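PDB 4OGD: succinate-semialdehyde dehydrogenase from Streptococcus pyogenes MGAS1882, which probably oxidises succinic semialdehyde to succinate, with NADP+ as cofactor. Local coordinates for residues I125-P130 with M152-A157; W131-Y136 with G260-S265; T227-G232 with Y386-T391; L315-L320 with Y357-F362. All coordinates share one frame; numbering follows the deposited sequence.

Contact 1: I125-P130 with M152-A157; sequences ILAVEP and MVLKHA
The His-156 imidazole carries Glu-129 CB over one face, 4.2 Å from the ring centroid and 15° off its normal, a CH-pi contact displaced toward the rim. At the edge, near the ring plane, His-156 CE1 reaches Pro-130 O at 3.1 Å. His-156 ND1 is occupied in plane, where Ala-157 N donates to it at 2.9 Å, and NE2 bonds to Pro-134 O. Leading up to His-156, strands 125-128 and 152-155 run parallel and in register, joined by four backbone hydrogen bonds: Val-153 N to Ile-125 O, Ala-127 N to Val-153 O, Lys-155 N to Ala-127 O and Glu-129 N to Lys-155 O. With helix 136-148 they form a beta-alpha-beta unit of the Rossmann-type domain. On the face turned to that helix, the small methyl of Ala-127 leaves room for Met-152, whose SD lies 3.8 Å from Ala-127 CB. Leu-154, with CG anti to the backbone N (chi1 169°), extends CD1 to 3.7 Å from Glu-129 CG. On the other face, against helix 188-196, Leu-126 CD1 meets Val-153 CG2 at 4.0 Å, the two side chains crossing at about a right angle. Lys-155, bent at chi2 (-94°), curls forward to give NZ to the carbonyl O of the next residue, His-156, at 2.8 Å. An ND1 that accepts and an NE2 facing a carbonyl oxygen are consistent with a neutral imidazole protonated at NE2.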
loop_
_atom_site.group_PDB
_atom_site.type_symbol
_atom_site.label_atom_id
_atom_site.label_comp_id
_atom_site.label_asym_id
_atom_site.label_seq_id
_atom_site.Cartn_x
_atom_site.Cartn_y
_atom_site.Cartn_z
ATOM N N ILE A 125 -7.649 -10.457 7.458
ATOM C CA ILE A 125 -7.341 -9.032 7.541
ATOM C C ILE A 125 -7.692 -8.509 8.929
ATOM O O ILE A 125 -8.799 -8.743 9.419
ATOM C CB ILE A 125 -8.139 -8.238 6.490
ATOM C CG1 ILE A 125 -7.809 -8.734 5.081
ATOM C CG2 ILE A 125 -7.871 -6.743 6.621
ATOM C CD1 ILE A 125 -6.343 -8.617 4.727
ATOM N N LEU A 126 -6.747 -7.822 9.570
ATOM C CA LEU A 126 -7.035 -7.090 10.800
ATOM C C LEU A 126 -7.517 -5.685 10.480
ATOM O O LEU A 126 -6.808 -4.908 9.830
ATOM C CB LEU A 126 -5.795 -7.004 11.696
ATOM C CG LEU A 126 -5.925 -6.038 12.874
ATOM C CD1 LEU A 126 -7.000 -6.477 13.867
ATOM C CD2 LEU A 126 -4.588 -5.860 13.590
ATOM N N ALA A 127 -8.719 -5.364 10.943
ATOM C CA ALA A 127 -9.249 -4.014 10.832
ATOM C C ALA A 127 -9.186 -3.354 12.198
ATOM O O ALA A 127 -9.638 -3.925 13.195
ATOM C CB ALA A 127 -10.688 -4.043 10.308
ATOM N N VAL A 128 -8.590 -2.166 12.250
ATOM C CA VAL A 128 -8.545 -1.388 13.482
ATOM C C VAL A 128 -9.375 -0.140 13.215
ATOM O O VAL A 128 -9.024 0.659 12.355
ATOM C CB VAL A 128 -7.103 -1.005 13.861
ATOM C CG1 VAL A 128 -7.091 -0.233 15.175
ATOM C CG2 VAL A 128 -6.234 -2.249 13.965
ATOM N N GLU A 129 -10.498 -0.003 13.924
ATOM C CA GLU A 129 -11.494 1.023 13.616
ATOM C C GLU A 129 -11.806 1.907 14.822
ATOM O O GLU A 129 -11.617 1.490 15.971
ATOM C CB GLU A 129 -12.768 0.365 13.051
ATOM C CG GLU A 129 -12.511 -0.532 11.827
ATOM C CD GLU A 129 -11.846 0.195 10.663
ATOM O OE1 GLU A 129 -11.984 1.434 10.565
ATOM O OE2 GLU A 129 -11.181 -0.480 9.829
ATOM N N PRO A 130 -12.260 3.144 14.567
ATOM C CA PRO A 130 -12.389 4.150 15.621
ATOM C C PRO A 130 -13.834 4.442 16.016
ATOM O O PRO A 130 -14.779 4.011 15.347
ATOM C CB PRO A 130 -11.777 5.378 14.954
ATOM C CG PRO A 130 -12.270 5.268 13.540
ATOM C CD PRO A 130 -12.340 3.768 13.232
ATOM N N MET A 152 -12.180 -11.405 8.345
ATOM C CA MET A 152 -11.713 -10.211 9.037
ATOM C C MET A 152 -11.746 -10.406 10.551
ATOM O O MET A 152 -12.639 -11.074 11.098
ATOM C CB MET A 152 -12.591 -9.024 8.622
ATOM C CG MET A 152 -12.314 -7.710 9.336
ATOM S SD MET A 152 -13.077 -6.329 8.443
ATOM C CE MET A 152 -11.986 -6.260 7.027
ATOM N N VAL A 153 -10.753 -9.848 11.229
ATOM C CA VAL A 153 -10.811 -9.718 12.683
ATOM C C VAL A 153 -10.747 -8.232 12.992
ATOM O O VAL A 153 -10.030 -7.473 12.320
ATOM C CB VAL A 153 -9.703 -10.527 13.410
ATOM C CG1 VAL A 153 -9.901 -12.021 13.164
ATOM C CG2 VAL A 153 -8.312 -10.101 12.946
ATOM N N LEU A 154 -11.535 -7.817 13.983
ATOM C CA LEU A 154 -11.773 -6.401 14.255
ATOM C C LEU A 154 -11.311 -5.985 15.638
ATOM O O LEU A 154 -11.734 -6.561 16.646
ATOM C CB LEU A 154 -13.267 -6.109 14.137
ATOM C CG LEU A 154 -13.732 -4.741 14.646
ATOM C CD1 LEU A 154 -13.174 -3.631 13.753
ATOM C CD2 LEU A 154 -15.254 -4.684 14.692
ATOM N N LYS A 155 -10.438 -4.986 15.691
ATOM C CA LYS A 155 -10.133 -4.331 16.950
ATOM C C LYS A 155 -10.763 -2.945 16.901
ATOM O O LYS A 155 -10.335 -2.086 16.130
ATOM C CB LYS A 155 -8.620 -4.254 17.157
ATOM C CG LYS A 155 -8.212 -4.045 18.608
ATOM C CD LYS A 155 -8.016 -2.586 18.903
ATOM C CE LYS A 155 -7.843 -2.348 20.403
ATOM N NZ LYS A 155 -8.874 -1.388 20.897
ATOM N N HIS A 156 -11.802 -2.744 17.705
ATOM C CA HIS A 156 -12.534 -1.487 17.720
ATOM C C HIS A 156 -12.109 -0.619 18.896
ATOM O O HIS A 156 -11.359 -1.061 19.761
ATOM C CB HIS A 156 -14.046 -1.765 17.777
ATOM C CG HIS A 156 -14.864 -0.828 16.941
ATOM N ND1 HIS A 156 -14.597 0.522 16.854
ATOM C CD2 HIS A 156 -15.932 -1.052 16.139
ATOM C CE1 HIS A 156 -15.463 1.088 16.031
ATOM N NE2 HIS A 156 -16.289 0.156 15.588
ATOM N N ALA A 157 -12.589 0.621 18.917
ATOM C CA ALA A 157 -12.291 1.563 19.997
ATOM C C ALA A 157 -12.783 1.037 21.334
ATOM O O ALA A 157 -13.822 0.377 21.407
ATOM C CB ALA A 157 -12.922 2.913 19.708
#

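Contact 2: W131-Y136 with G260-S265; sequences WNFPYY and GQVCTS
Asn-132, in the Trp-Asn-Phe-Pro loop, meets Gln-261 of the Gly-Gln-x-Cys loop, and these are two of the signature loops that line the active site of aldehyde dehydrogenases. Asn-132 ND2 donates to Gln-261 O at 3.1 Å, the angle at the hydrogen being 162°. Asn-132 CG sits between its backbone N and carbonyl carbon (chi1 66°), the setting that carries ND2 to this oxygen. The acceptor lies in the Asn-132 amide plane, and the bond is nearly straight at the hydrogen, but the donor comes in 33° out of the carbonyl plane. Gln-261 is the centre of an inverse gamma turn, closed by a weak bond from Val-262 N to Gly-260 O, and the turn presents this carbonyl to Asn-132. In relatives, the asparagine amide and the backbone N-H of the catalytic cysteine, whose counterpart by motif is probably Cys-263, form the oxyanion hole. Here Asn-132 ND2 lies 4.1 Å from Cys-263 N, which is buried without a partner in the model, consistent with such a site. The indole of Trp-131 brings CH2 to 3.3 Å from Gln-261 OE1, while Gln-261 NE2 is taken by Asn-258 O. On Val-262, the edge of the Phe-133 ring presents CZ to CG2 at 3.9 Å; the second methyl, CG1, also touches Phe-133 CE2 and CZ. A type I turn from Val-262 to Ser-265 follows.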
loop_
_atom_site.group_PDB
_atom_site.type_symbol
_atom_site.label_atom_id
_atom_site.label_comp_id
_atom_site.label_asym_id
_atom_site.label_seq_id
_atom_site.Cartn_x
_atom_site.Cartn_y
_atom_site.Cartn_z
ATOM N N TRP A 131 -14.000 5.198 17.097
ATOM C CA TRP A 131 -15.326 5.453 17.669
ATOM C C TRP A 131 -16.193 6.478 16.942
ATOM O O TRP A 131 -17.404 6.547 17.190
ATOM C CB TRP A 131 -15.193 5.872 19.140
ATOM C CG TRP A 131 -14.220 6.996 19.331
ATOM C CD1 TRP A 131 -12.921 6.892 19.727
ATOM C CD2 TRP A 131 -14.463 8.394 19.109
ATOM N NE1 TRP A 131 -12.336 8.137 19.770
ATOM C CE2 TRP A 131 -13.264 9.076 19.398
ATOM C CE3 TRP A 131 -15.579 9.136 18.702
ATOM C CZ2 TRP A 131 -13.151 10.462 19.286
ATOM C CZ3 TRP A 131 -15.463 10.506 18.583
ATOM C CH2 TRP A 131 -14.258 11.158 18.873
ATOM N N ASN A 132 -15.622 7.298 16.064
ATOM C CA ASN A 132 -16.432 8.407 15.554
ATOM C C ASN A 132 -17.541 8.015 14.570
ATOM O O ASN A 132 -18.587 8.665 14.522
ATOM C CB ASN A 132 -15.581 9.596 15.069
ATOM C CG ASN A 132 -14.742 9.268 13.859
ATOM O OD1 ASN A 132 -14.443 8.105 13.585
ATOM N ND2 ASN A 132 -14.362 10.308 13.114
ATOM N N PHE A 133 -17.308 6.943 13.812
ATOM C CA PHE A 133 -18.332 6.342 12.958
ATOM C C PHE A 133 -18.220 4.828 13.146
ATOM O O PHE A 133 -17.642 4.125 12.314
ATOM C CB PHE A 133 -18.145 6.735 11.483
ATOM C CG PHE A 133 -18.337 8.202 11.210
ATOM C CD1 PHE A 133 -19.577 8.697 10.825
ATOM C CD2 PHE A 133 -17.270 9.089 11.338
ATOM C CE1 PHE A 133 -19.754 10.062 10.575
ATOM C CE2 PHE A 133 -17.435 10.446 11.085
ATOM C CZ PHE A 133 -18.680 10.932 10.707
ATOM N N PRO A 134 -18.767 4.322 14.260
ATOM C CA PRO A 134 -18.518 2.948 14.724
ATOM C C PRO A 134 -18.967 1.868 13.739
ATOM O O PRO A 134 -18.393 0.782 13.736
ATOM C CB PRO A 134 -19.346 2.847 16.011
ATOM C CG PRO A 134 -19.599 4.247 16.432
ATOM C CD PRO A 134 -19.690 5.044 15.154
ATOM N N TYR A 135 -19.979 2.154 12.928
ATOM C CA TYR A 135 -20.456 1.173 11.956
ATOM C C TYR A 135 -19.902 1.404 10.553
ATOM O O TYR A 135 -19.424 0.464 9.908
ATOM C CB TYR A 135 -21.997 1.103 11.949
ATOM C CG TYR A 135 -22.499 -0.084 12.736
ATOM C CD1 TYR A 135 -22.147 -0.247 14.062
ATOM C CD2 TYR A 135 -23.295 -1.065 12.141
ATOM C CE1 TYR A 135 -22.572 -1.341 14.787
ATOM C CE2 TYR A 135 -23.731 -2.170 12.867
ATOM C CZ TYR A 135 -23.358 -2.300 14.189
ATOM O OH TYR A 135 -23.769 -3.395 14.930
ATOM N N TYR A 136 -19.990 2.645 10.084
ATOM C CA TYR A 136 -19.517 3.024 8.757
ATOM C C TYR A 136 -18.053 2.677 8.540
ATOM O O TYR A 136 -17.700 2.161 7.480
ATOM C CB TYR A 136 -19.806 4.512 8.522
ATOM C CG TYR A 136 -19.039 5.200 7.413
ATOM C CD1 TYR A 136 -19.388 5.028 6.071
ATOM C CD2 TYR A 136 -18.010 6.073 7.713
ATOM C CE1 TYR A 136 -18.697 5.698 5.056
ATOM C CE2 TYR A 136 -17.319 6.734 6.716
ATOM C CZ TYR A 136 -17.665 6.548 5.394
ATOM O OH TYR A 136 -16.965 7.213 4.407
ATOM N N GLY A 260 -18.224 17.952 15.315
ATOM C CA GLY A 260 -16.919 18.292 14.768
ATOM C C GLY A 260 -15.912 17.161 14.822
ATOM O O GLY A 260 -14.764 17.336 14.411
ATOM N N GLN A 261 -16.345 15.998 15.308
ATOM C CA GLN A 261 -15.459 14.856 15.495
ATOM C C GLN A 261 -15.373 14.035 14.210
ATOM O O GLN A 261 -15.704 12.847 14.188
ATOM C CB GLN A 261 -15.978 13.996 16.645
ATOM C CG GLN A 261 -16.185 14.785 17.943
ATOM C CD GLN A 261 -16.851 13.944 19.015
ATOM O OE1 GLN A 261 -16.224 13.573 20.014
ATOM N NE2 GLN A 261 -18.128 13.628 18.812
ATOM N N VAL A 262 -14.934 14.680 13.134
ATOM C CA VAL A 262 -14.976 14.066 11.811
ATOM C C VAL A 262 -13.645 14.358 11.155
ATOM O O VAL A 262 -13.194 15.509 11.157
ATOM C CB VAL A 262 -16.125 14.657 10.961
ATOM C CG1 VAL A 262 -16.191 14.000 9.586
ATOM C CG2 VAL A 262 -17.456 14.475 11.667
ATOM N N CYS A 263 -12.992 13.327 10.628
ATOM C CA CYS A 263 -11.700 13.532 9.985
ATOM C C CYS A 263 -11.809 14.513 8.814
ATOM O O CYS A 263 -10.866 15.258 8.537
ATOM C CB CYS A 263 -11.114 12.196 9.531
ATOM S SG CYS A 263 -12.217 11.227 8.507
ATOM N N THR A 264 -12.970 14.526 8.152
ATOM C CA THR A 264 -13.240 15.453 7.054
ATOM C C THR A 264 -14.120 16.643 7.473
ATOM O O THR A 264 -14.806 17.251 6.638
ATOM C CB THR A 264 -13.905 14.735 5.850
ATOM O OG1 THR A 264 -14.998 13.932 6.315
ATOM C CG2 THR A 264 -12.900 13.849 5.123
ATOM N N SER A 265 -14.101 16.990 8.756
ATOM C CA SER A 265 -14.787 18.208 9.199
ATOM C C SER A 265 -14.123 19.414 8.533
ATOM O O SER A 265 -12.946 19.364 8.177
ATOM C CB SER A 265 -14.724 18.345 10.719
ATOM O OG SER A 265 -15.674 19.305 11.187
#

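Contact 3: T227-G232 with Y386-T391; sequences TLELGG and YGLGGT
Gly-232 and Leu-388 bring their backbones to 5.2 Å, CA to CA, where the extended chain beyond strand 227-229 passes the bend after the weakly bonded strand 386-387, and no hydrogen bond joins the two. Leu-388 CB lies 4.1 Å from Gly-232 CA, an approach that the glycine permits: the place a CB would take on Gly-232 is 3.1 Å from Leu-388 CB. With CG anti to its backbone N (chi1 -175°), Leu-388 reaches along segment 227-232, laying CD2 3.7 Å from Leu-230 O. Leu-388 CD1 is more distant, 4.5 Å from Glu-229 OE1. Glu-229 to Gly-232 is the Glu-Leu-Gly-Gly motif of aldehyde dehydrogenases, whose glutamate acts as a general base in many relatives, a role Glu-229 may share; here the motif leads out of the cofactor-domain sheet. Tyr-386 lies obliquely against the two glycines, its CD2 3.7 Å from Gly-231 O and 3.8 Å from Gly-232 CA. The flat ring suits a backbone that has no side chain to hold it off. Ser-432 OG bonds to both Gly-231 O and Gly-387 N, bridging the segments, and Leu-223 of the second subunit packs on Leu-228 and Leu-230.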
loop_
_atom_site.group_PDB
_atom_site.type_symbol
_atom_site.label_atom_id
_atom_site.label_comp_id
_atom_site.label_asym_id
_atom_site.label_seq_id
_atom_site.Cartn_x
_atom_site.Cartn_y
_atom_site.Cartn_z
ATOM N N THR A 227 -3.353 -0.132 4.873
ATOM C CA THR A 227 -3.938 1.132 4.438
ATOM C C THR A 227 -4.195 1.935 5.705
ATOM O O THR A 227 -4.503 1.360 6.759
ATOM C CB THR A 227 -5.263 0.943 3.693
ATOM O OG1 THR A 227 -6.182 0.220 4.525
ATOM C CG2 THR A 227 -5.037 0.195 2.388
ATOM N N LEU A 228 -4.059 3.254 5.611
ATOM C CA LEU A 228 -4.271 4.135 6.757
ATOM C C LEU A 228 -5.224 5.262 6.395
ATOM O O LEU A 228 -4.970 6.033 5.468
ATOM C CB LEU A 228 -2.951 4.756 7.229
ATOM C CG LEU A 228 -1.871 3.826 7.777
ATOM C CD1 LEU A 228 -0.673 4.644 8.223
ATOM C CD2 LEU A 228 -2.407 2.975 8.924
ATOM N N GLU A 229 -6.306 5.367 7.162
ATOM C CA GLU A 229 -7.280 6.439 7.016
ATOM C C GLU A 229 -7.245 7.245 8.298
ATOM O O GLU A 229 -7.769 6.816 9.332
ATOM C CB GLU A 229 -8.676 5.854 6.782
ATOM C CG GLU A 229 -8.829 5.095 5.468
ATOM C CD GLU A 229 -9.189 5.984 4.290
ATOM O OE1 GLU A 229 -9.386 7.212 4.478
ATOM O OE2 GLU A 229 -9.271 5.444 3.153
ATOM N N LEU A 230 -6.585 8.399 8.250
ATOM C CA LEU A 230 -6.298 9.141 9.473
ATOM C C LEU A 230 -7.051 10.467 9.548
ATOM O O LEU A 230 -8.082 10.653 8.892
ATOM C CB LEU A 230 -4.787 9.341 9.616
ATOM C CG LEU A 230 -3.971 8.054 9.420
ATOM C CD1 LEU A 230 -2.474 8.359 9.524
ATOM C CD2 LEU A 230 -4.381 6.973 10.442
ATOM N N GLY A 231 -6.544 11.382 10.362
ATOM C CA GLY A 231 -7.248 12.624 10.606
ATOM C C GLY A 231 -7.055 13.608 9.476
ATOM O O GLY A 231 -6.344 13.334 8.503
ATOM N N GLY A 232 -7.684 14.769 9.611
ATOM C CA GLY A 232 -7.526 15.825 8.629
ATOM C C GLY A 232 -7.601 17.197 9.269
ATOM O O GLY A 232 -7.998 17.340 10.422
ATOM N N TYR A 386 -1.648 17.609 7.038
ATOM C CA TYR A 386 -2.787 16.785 6.652
ATOM C C TYR A 386 -3.161 17.033 5.206
ATOM O O TYR A 386 -2.754 18.023 4.602
ATOM C CB TYR A 386 -3.983 17.122 7.538
ATOM C CG TYR A 386 -3.696 16.976 9.007
ATOM C CD1 TYR A 386 -3.266 18.056 9.761
ATOM C CD2 TYR A 386 -3.849 15.746 9.636
ATOM C CE1 TYR A 386 -2.998 17.922 11.113
ATOM C CE2 TYR A 386 -3.582 15.599 10.982
ATOM C CZ TYR A 386 -3.165 16.693 11.714
ATOM O OH TYR A 386 -2.902 16.551 13.055
ATOM N N GLY A 387 -3.954 16.132 4.642
ATOM C CA GLY A 387 -4.461 16.344 3.302
ATOM C C GLY A 387 -5.546 15.332 3.022
ATOM O O GLY A 387 -5.389 14.470 2.161
ATOM N N LEU A 388 -6.651 15.425 3.755
ATOM C CA LEU A 388 -7.706 14.430 3.606
ATOM C C LEU A 388 -8.790 14.909 2.657
ATOM O O LEU A 388 -8.923 14.390 1.543
ATOM C CB LEU A 388 -8.312 14.059 4.964
ATOM C CG LEU A 388 -9.355 12.935 4.903
ATOM C CD1 LEU A 388 -8.815 11.649 4.272
ATOM C CD2 LEU A 388 -9.823 12.653 6.314
ATOM N N GLY A 389 -9.555 15.905 3.096
ATOM C CA GLY A 389 -10.612 16.469 2.277
ATOM C C GLY A 389 -10.444 17.961 2.068
ATOM O O GLY A 389 -9.330 18.461 1.923
ATOM N N GLY A 390 -11.562 18.678 2.073
ATOM C CA GLY A 390 -11.535 20.109 1.824
ATOM C C GLY A 390 -12.691 20.521 0.950
ATOM O O GLY A 390 -13.331 19.685 0.319
ATOM N N THR A 391 -12.959 21.825 0.917
ATOM C CA THR A 391 -14.078 22.365 0.161
ATOM C C THR A 391 -13.620 23.555 -0.646
ATOM O O THR A 391 -12.816 24.347 -0.163
ATOM C CB THR A 391 -15.190 22.818 1.114
ATOM O OG1 THR A 391 -15.791 21.668 1.720
ATOM C CG2 THR A 391 -16.271 23.639 0.386
#

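Contact 4: L315-L320 with Y357-F362; sequences LDQIKL and YYQEIF
Gln-317 extends its amide from the helix to Gln-359 and Glu-360, and both N-H groups of NE2 are used. Gln-317 NE2 donates to Gln-359 OE1 at 3.2 Å, with an angle at the hydrogen of 171°, and through its other N-H to Glu-360 O at 3.0 Å. Both acceptors lie in or close to the plane of the Gln-317 amide, as its two N-H bonds do. They receive the donor differently: NE2 lies in the amide plane of Gln-359 but is lifted 45° out of the carbonyl plane of Glu-360. The oxygen of the same amide is satisfied by a water, which donates to Gln-317 OE1 at 2.6 Å and accepts from Phe-362 N at 2.8 Å. One glutamine thus serves one backbone carbonyl and one side chain directly, and a backbone N-H through water, a task suited to an amide that both donates and accepts. Its chain, straight beyond CG (chi2 179°), reaches from helix 308-323 to the loop before strand 365-371. That loop holds the Glu-Ile-Phe-Gly-Pro motif of aldehyde dehydrogenases, whose glutamate and phenylalanine lie near the nicotinamide end of the cofactor in relatives. Glu-360 turns away from the helix, its OE2 pairing with Lys-267 in a salt bridge and accepting from Gly-232 N. Ile-361 O accepts from Arg-255. Apolar atoms fill in beside the polar ones: Ile-361 slides past Gln-317 in the opposite direction, with CG2 3.5 Å from Gln-317 OE1. One turn along the helix, Leu-320 CD2 rests 4.0 Å from Gln-359 NE2.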
loop_
_atom_site.group_PDB
_atom_site.type_symbol
_atom_site.label_atom_id
_atom_site.label_comp_id
_atom_site.label_asym_id
_atom_site.label_seq_id
_atom_site.Cartn_x
_atom_site.Cartn_y
_atom_site.Cartn_z
ATOM N N LEU A 315 -10.862 21.219 25.003
ATOM C CA LEU A 315 -10.787 22.434 25.813
ATOM C C LEU A 315 -9.344 22.906 25.946
ATOM O O LEU A 315 -9.071 24.108 25.864
ATOM C CB LEU A 315 -11.409 22.220 27.192
ATOM C CG LEU A 315 -12.925 22.017 27.211
ATOM C CD1 LEU A 315 -13.403 21.688 28.623
ATOM C CD2 LEU A 315 -13.663 23.217 26.656
ATOM N N ASP A 316 -8.423 21.962 26.131
ATOM C CA ASP A 316 -7.002 22.301 26.211
ATOM C C ASP A 316 -6.482 22.901 24.906
ATOM O O ASP A 316 -5.629 23.789 24.930
ATOM C CB ASP A 316 -6.153 21.084 26.589
ATOM C CG ASP A 316 -6.344 20.661 28.031
ATOM O OD1 ASP A 316 -6.929 21.437 28.810
ATOM O OD2 ASP A 316 -5.898 19.552 28.384
ATOM N N GLN A 317 -6.985 22.424 23.767
ATOM C CA GLN A 317 -6.546 22.980 22.488
ATOM C C GLN A 317 -7.026 24.406 22.277
ATOM O O GLN A 317 -6.289 25.239 21.735
ATOM C CB GLN A 317 -7.001 22.108 21.321
ATOM C CG GLN A 317 -6.190 20.845 21.159
ATOM C CD GLN A 317 -6.694 19.997 20.010
ATOM O OE1 GLN A 317 -7.868 19.627 19.970
ATOM N NE2 GLN A 317 -5.816 19.699 19.062
ATOM N N ILE A 318 -8.261 24.682 22.682
ATOM C CA ILE A 318 -8.790 26.040 22.622
ATOM C C ILE A 318 -7.935 26.947 23.497
ATOM O O ILE A 318 -7.527 28.028 23.079
ATOM C CB ILE A 318 -10.251 26.103 23.107
ATOM C CG1 ILE A 318 -11.162 25.356 22.129
ATOM C CG2 ILE A 318 -10.713 27.551 23.245
ATOM C CD1 ILE A 318 -12.550 25.056 22.677
ATOM N N LYS A 319 -7.658 26.485 24.710
ATOM C CA LYS A 319 -6.836 27.254 25.646
ATOM C C LYS A 319 -5.433 27.496 25.096
ATOM O O LYS A 319 -4.903 28.608 25.192
ATOM C CB LYS A 319 -6.756 26.552 27.002
ATOM C CG LYS A 319 -5.855 27.284 27.996
ATOM C CD LYS A 319 -6.136 26.868 29.428
ATOM C CE LYS A 319 -5.500 27.845 30.408
ATOM N NZ LYS A 319 -4.046 28.010 30.139
ATOM N N LEU A 320 -4.840 26.452 24.522
ATOM C CA LEU A 320 -3.528 26.557 23.887
ATOM C C LEU A 320 -3.546 27.616 22.791
ATOM O O LEU A 320 -2.613 28.411 22.671
ATOM C CB LEU A 320 -3.104 25.204 23.305
ATOM C CG LEU A 320 -1.684 25.150 22.730
ATOM C CD1 LEU A 320 -0.657 25.367 23.837
ATOM C CD2 LEU A 320 -1.423 23.837 22.004
ATOM N N TYR A 357 -2.287 26.453 14.779
ATOM C CA TYR A 357 -2.270 26.724 13.338
ATOM C C TYR A 357 -2.189 25.428 12.536
ATOM O O TYR A 357 -2.761 25.327 11.451
ATOM C CB TYR A 357 -1.070 27.616 12.981
ATOM C CG TYR A 357 -1.102 28.240 11.594
ATOM C CD1 TYR A 357 -0.640 27.545 10.479
ATOM C CD2 TYR A 357 -1.562 29.537 11.409
ATOM C CE1 TYR A 357 -0.653 28.126 9.212
ATOM C CE2 TYR A 357 -1.577 30.124 10.152
ATOM C CZ TYR A 357 -1.126 29.414 9.058
ATOM O OH TYR A 357 -1.150 30.026 7.816
ATOM N N TYR A 358 -1.502 24.430 13.091
ATOM C CA TYR A 358 -1.226 23.187 12.375
ATOM C C TYR A 358 -1.840 21.940 13.014
ATOM O O TYR A 358 -1.565 20.829 12.564
ATOM C CB TYR A 358 0.291 22.975 12.243
ATOM C CG TYR A 358 0.983 24.013 11.389
ATOM C CD1 TYR A 358 0.849 24.000 10.007
ATOM C CD2 TYR A 358 1.776 25.001 11.964
ATOM C CE1 TYR A 358 1.480 24.951 9.221
ATOM C CE2 TYR A 358 2.408 25.951 11.187
ATOM C CZ TYR A 358 2.264 25.916 9.819
ATOM O OH TYR A 358 2.889 26.862 9.043
ATOM N N GLN A 359 -2.663 22.108 14.048
ATOM C CA GLN A 359 -3.231 20.958 14.767
ATOM C C GLN A 359 -4.687 20.715 14.429
ATOM O O GLN A 359 -5.461 21.659 14.299
ATOM C CB GLN A 359 -3.138 21.167 16.280
ATOM C CG GLN A 359 -1.747 21.058 16.850
ATOM C CD GLN A 359 -1.744 20.982 18.367
ATOM O OE1 GLN A 359 -2.736 20.582 18.994
ATOM N NE2 GLN A 359 -0.627 21.369 18.968
ATOM N N GLU A 360 -5.066 19.444 14.317
ATOM C CA GLU A 360 -6.472 19.076 14.152
ATOM C C GLU A 360 -7.198 19.148 15.489
ATOM O O GLU A 360 -6.765 18.530 16.466
ATOM C CB GLU A 360 -6.574 17.650 13.597
ATOM C CG GLU A 360 -7.991 17.099 13.564
ATOM C CD GLU A 360 -8.048 15.671 13.058
ATOM O OE1 GLU A 360 -7.129 14.891 13.385
ATOM O OE2 GLU A 360 -9.005 15.334 12.326
ATOM N N ILE A 361 -8.296 19.904 15.537
ATOM C CA ILE A 361 -9.158 19.946 16.716
ATOM C C ILE A 361 -10.401 19.093 16.467
ATOM O O ILE A 361 -11.236 19.422 15.612
ATOM C CB ILE A 361 -9.593 21.381 17.061
ATOM C CG1 ILE A 361 -8.379 22.279 17.309
ATOM C CG2 ILE A 361 -10.468 21.372 18.312
ATOM C CD1 ILE A 361 -8.753 23.722 17.627
ATOM N N PHE A 362 -10.512 17.997 17.210
ATOM C CA PHE A 362 -11.589 17.025 17.006
ATOM C C PHE A 362 -12.796 17.385 17.872
ATOM O O PHE A 362 -13.214 16.619 18.752
ATOM C CB PHE A 362 -11.075 15.612 17.324
ATOM C CG PHE A 362 -11.459 14.567 16.304
ATOM C CD1 PHE A 362 -12.224 13.467 16.670
ATOM C CD2 PHE A 362 -11.033 14.675 14.985
ATOM C CE1 PHE A 362 -12.566 12.479 15.730
ATOM C CE2 PHE A 362 -11.366 13.707 14.041
ATOM C CZ PHE A 362 -12.140 12.608 14.414
HETATM O O HOH W 1 -8.726 17.265 19.265
#

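Contacts 1, 2 and 3 are buried, whereas contact 4 is a surface contact about 20 Å from the centre of the chain. Contacts 1 and 3 reach the same six-stranded sheet, but only contact 1 pairs its strands with backbone bonds; contact 3 relies on packing over glycine. Contact 2, nearest the chain centre, adds a single amide-to-carbonyl bond, and contact 4 uses a side-chain amide and a water. Contact 2 touches all the others: Cys-263 CB packs on Leu-230 O of contact 3, and Phe-362 of contact 4 packs against Asn-132 and Gln-261. Contacts 1 and 4, by contrast, stay about 7 Å apart at their nearest atoms.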